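Guanine nucleotide exchange factor SRM1 (PDB 3OF7) promotes the exchange of GDP for GTP on the GTPases GSP1 and GSP2, controls RNA metabolism and transport, and binds chromatin. Local coordinates at residues 172-177 and 189-194. Residues are numbered along the deposited sequence; the frame is centred on the assembly and turned at random.
Sequences WGTFRC and IKIQKT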
ATOM      1  N   TRP A 172     -13.065  -1.858 -10.342  1.00 16.98           N
ATOM      2  CA  TRP A 172     -13.264  -0.814 -11.354  1.00 16.53           C
ATOM      3  C   TRP A 172     -11.945  -0.122 -11.722  1.00 16.69           C
ATOM      4  O   TRP A 172     -10.926  -0.302 -11.043  1.00 16.05           O
ATOM      5  CB  TRP A 172     -14.349   0.204 -10.933  1.00 16.85           C
ATOM      6  CG  TRP A 172     -14.126   0.962  -9.628  1.00 16.20           C
ATOM      7  CD1 TRP A 172     -13.716   2.263  -9.502  1.00 17.13           C
ATOM      8  CD2 TRP A 172     -14.338   0.480  -8.288  1.00 15.49           C
ATOM      9  NE1 TRP A 172     -13.648   2.619  -8.171  1.00 15.55           N
ATOM     10  CE2 TRP A 172     -14.022   1.544  -7.406  1.00 15.78           C
ATOM     11  CE3 TRP A 172     -14.756  -0.747  -7.746  1.00 16.93           C
ATOM     12  CZ2 TRP A 172     -14.112   1.418  -6.013  1.00 15.18           C
ATOM     13  CZ3 TRP A 172     -14.838  -0.877  -6.353  1.00 16.73           C
ATOM     14  CH2 TRP A 172     -14.515   0.205  -5.505  1.00 16.73           C
ATOM     15  N   GLY A 173     -11.967   0.642 -12.810  1.00 16.30           N
ATOM     16  CA  GLY A 173     -10.767   1.308 -13.326  1.00 16.15           C
ATOM     17  C   GLY A 173     -10.183   0.502 -14.472  1.00 16.58           C
ATOM     18  O   GLY A 173     -10.934  -0.009 -15.321  1.00 16.04           O
ATOM     19  N   THR A 174      -8.855   0.375 -14.501  1.00 15.85           N
ATOM     20  CA  THR A 174      -8.171  -0.378 -15.558  1.00 16.07           C
ATOM     21  C   THR A 174      -6.760  -0.750 -15.123  1.00 16.05           C
ATOM     22  O   THR A 174      -6.295  -0.293 -14.072  1.00 16.31           O
ATOM     23  CB  THR A 174      -8.119   0.417 -16.900  1.00 16.15           C
ATOM     24  OG1 THR A 174      -7.809  -0.477 -17.980  1.00 17.30           O
ATOM     25  CG2 THR A 174      -7.059   1.532 -16.857  1.00 15.94           C
ATOM     26  N   PHE A 175      -6.091  -1.590 -15.908  1.00 15.68           N
ATOM     27  CA  PHE A 175      -4.657  -1.809 -15.746  1.00 16.41           C
ATOM     28  C   PHE A 175      -3.903  -1.210 -16.919  1.00 17.32           C
ATOM     29  O   PHE A 175      -4.234  -1.460 -18.090  1.00 17.31           O
ATOM     30  CB  PHE A 175      -4.311  -3.299 -15.632  1.00 16.09           C
ATOM     31  CG  PHE A 175      -5.082  -4.022 -14.569  1.00 16.20           C
ATOM     32  CD1 PHE A 175      -6.157  -4.839 -14.907  1.00 16.28           C
ATOM     33  CD2 PHE A 175      -4.741  -3.880 -13.228  1.00 15.56           C
ATOM     34  CE1 PHE A 175      -6.889  -5.520 -13.911  1.00 15.94           C
ATOM     35  CE2 PHE A 175      -5.461  -4.557 -12.228  1.00 16.90           C
ATOM     36  CZ  PHE A 175      -6.543  -5.377 -12.578  1.00 15.31           C
ATOM     37  N   ARG A 176      -2.887  -0.417 -16.598  1.00 18.03           N
ATOM     38  CA  ARG A 176      -1.939   0.033 -17.595  1.00 19.58           C
ATOM     39  C   ARG A 176      -0.759  -0.928 -17.696  1.00 20.35           C
ATOM     40  O   ARG A 176      -0.622  -1.868 -16.915  1.00 20.27           O
ATOM     41  CB  ARG A 176      -1.449   1.450 -17.278  1.00 19.41           C
ATOM     42  CG  ARG A 176      -2.470   2.539 -17.558  1.00 20.63           C
ATOM     43  CD  ARG A 176      -1.870   3.910 -17.273  1.00 22.83           C
ATOM     44  NE  ARG A 176      -2.873   4.967 -17.351  1.00 25.93           N
ATOM     45  CZ  ARG A 176      -3.207   5.611 -18.466  0.70 27.60           C
ATOM     46  NH1 ARG A 176      -2.614   5.318 -19.619  1.00 28.88           N
ATOM     47  NH2 ARG A 176      -4.140   6.553 -18.424  1.00 28.98           N
ATOM     48  N   CYS A 177       0.078  -0.685 -18.694  1.00 21.93           N
ATOM     49  CA  CYS A 177       1.319  -1.401 -18.888  1.00 23.62           C
ATOM     50  C   CYS A 177       2.354  -0.369 -19.349  1.00 24.40           C
ATOM     51  O   CYS A 177       2.056   0.829 -19.417  1.00 24.60           O
ATOM     52  CB  CYS A 177       1.126  -2.492 -19.940  1.00 23.47           C
ATOM     53  SG  CYS A 177       0.531  -1.851 -21.509  1.00 27.27           S
ATOM     54  N   ILE A 189     -13.756  -5.747 -21.332  1.00 22.66           N
ATOM     55  CA  ILE A 189     -13.848  -4.396 -20.776  1.00 22.15           C
ATOM     56  C   ILE A 189     -12.457  -3.767 -20.780  1.00 21.76           C
ATOM     57  O   ILE A 189     -11.504  -4.347 -20.244  1.00 21.53           O
ATOM     58  CB  ILE A 189     -14.413  -4.385 -19.315  1.00 22.28           C
ATOM     59  CG1 ILE A 189     -15.769  -5.098 -19.228  1.00 22.94           C
ATOM     60  CG2 ILE A 189     -14.546  -2.947 -18.797  1.00 20.81           C
ATOM     61  CD1 ILE A 189     -16.090  -5.640 -17.838  1.00 23.30           C
ATOM     62  N   LYS A 190     -12.352  -2.598 -21.403  1.00 21.63           N
ATOM     63  CA  LYS A 190     -11.103  -1.836 -21.446  1.00 21.78           C
ATOM     64  C   LYS A 190     -10.956  -0.957 -20.197  1.00 21.33           C
ATOM     65  O   LYS A 190      -9.930  -1.009 -19.514  1.00 20.70           O
ATOM     66  CB  LYS A 190     -11.028  -0.978 -22.714  1.00 22.19           C
ATOM     67  CG  LYS A 190      -9.819  -0.043 -22.754  1.00 24.18           C
ATOM     68  CD  LYS A 190      -9.749   0.758 -24.046  1.00 28.21           C
ATOM     69  CE  LYS A 190      -8.412   1.473 -24.159  1.00 29.29           C
ATOM     70  NZ  LYS A 190      -8.343   2.350 -25.366  1.00 31.91           N
ATOM     71  N   ILE A 191     -11.982  -0.153 -19.930  1.00 21.37           N
ATOM     72  CA  ILE A 191     -12.051   0.739 -18.761  1.00 21.60           C
ATOM     73  C   ILE A 191     -13.408   0.548 -18.088  1.00 21.65           C
ATOM     74  O   ILE A 191     -14.452   0.671 -18.738  1.00 21.77           O
ATOM     75  CB  ILE A 191     -11.886   2.230 -19.162  1.00 21.72           C
ATOM     76  CG1 ILE A 191     -10.479   2.491 -19.723  1.00 22.31           C
ATOM     77  CG2 ILE A 191     -12.203   3.176 -17.974  1.00 21.49           C
ATOM     78  CD1 ILE A 191     -10.327   3.832 -20.425  1.00 23.26           C
ATOM     79  N   GLN A 192     -13.383   0.238 -16.792  1.00 21.27           N
ATOM     80  CA  GLN A 192     -14.596   0.037 -16.002  1.00 21.35           C
ATOM     81  C   GLN A 192     -14.848   1.248 -15.106  1.00 21.54           C
ATOM     82  O   GLN A 192     -14.150   1.437 -14.113  1.00 21.11           O
ATOM     83  CB  GLN A 192     -14.459  -1.243 -15.161  1.00 20.73           C
ATOM     84  CG  GLN A 192     -15.698  -1.614 -14.352  1.00 21.77           C
ATOM     85  CD  GLN A 192     -16.934  -1.764 -15.222  1.00 21.70           C
ATOM     86  OE1 GLN A 192     -16.867  -2.331 -16.317  1.00 22.11           O
ATOM     87  NE2 GLN A 192     -18.061  -1.253 -14.744  1.00 21.36           N
ATOM     88  N   LYS A 193     -15.843   2.065 -15.456  1.00 21.75           N
ATOM     89  CA  LYS A 193     -16.064   3.353 -14.782  1.00 22.52           C
ATOM     90  C   LYS A 193     -16.859   3.264 -13.470  1.00 22.24           C
ATOM     91  O   LYS A 193     -16.811   4.178 -12.649  1.00 22.78           O
ATOM     92  CB  LYS A 193     -16.728   4.354 -15.739  1.00 22.81           C
ATOM     93  CG  LYS A 193     -15.828   4.799 -16.891  1.00 25.16           C
ATOM     94  CD  LYS A 193     -16.556   5.713 -17.870  1.00 29.25           C
ATOM     95  CE  LYS A 193     -15.593   6.246 -18.923  1.00 31.75           C
ATOM     96  NZ  LYS A 193     -16.307   6.901 -20.062  1.00 34.36           N
ATOM     97  N   THR A 194     -17.596   2.175 -13.286  1.00 21.95           N
ATOM     98  CA  THR A 194     -18.371   1.961 -12.061  1.00 21.92           C
ATOM     99  C   THR A 194     -18.019   0.602 -11.456  1.00 21.45           C
ATOM    100  O   THR A 194     -17.572  -0.292 -12.173  1.00 21.13           O
ATOM    101  CB  THR A 194     -19.895   2.053 -12.327  1.00 22.19           C
ATOM    102  OG1 THR A 194     -20.245   1.185 -13.412  1.00 22.09           O
ATOM    103  CG2 THR A 194     -20.296   3.492 -12.677  1.00 22.95           C
TER
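Thr-174 OG1 donates a hydrogen bond of 2.7 Å to Lys-190 O, arriving nearly in line with that C=O (166° at the oxygen). Because OG1 stands anti to the backbone N (chi1 -163°), the hydroxyl reaches across to the facing chain, while Thr-174 CB lies 4.2 Å from CG1 of Ile-191. A valine in place of Thr-174 has no hydroxyl to give, and the loop at Lys-190, its carbonyl O left without this donor, would probably be less firmly tied to the strand. One residue earlier, Gly-173 and Gln-192 form an antiparallel hydrogen-bonded pair: Gly-173 N gives a nearly straight bond of 2.7 Å to a lone pair of Gln-192 O, and Gln-192 N returns one of 2.9 Å to Gly-173 O. The backbone angles of Gly-173 would jam a CB against the carbonyl O of Trp-172. Gln-192 CG, anti to the backbone N (chi1 -176°), lies 4.1 Å from CB of Trp-172, and Gln-192 NE2 donates within its own segment to Thr-194 O at 2.8 Å. Thr-194 O also lies 3.5 Å from Trp-172 CB. Beyond the contact, Trp-172 and Thr-174 hydrogen-bond through their backbones to Ser-160 and Asn-158. Short strand 192-193 thus pairs antiparallel with strand 169-177 at Gly-173, just before the corner at Thr-194; both lie in the third RCC1 repeat, offset from the blade, which includes strands 150-155 and 159-164, of the seven-bladed RCC1 beta-propeller.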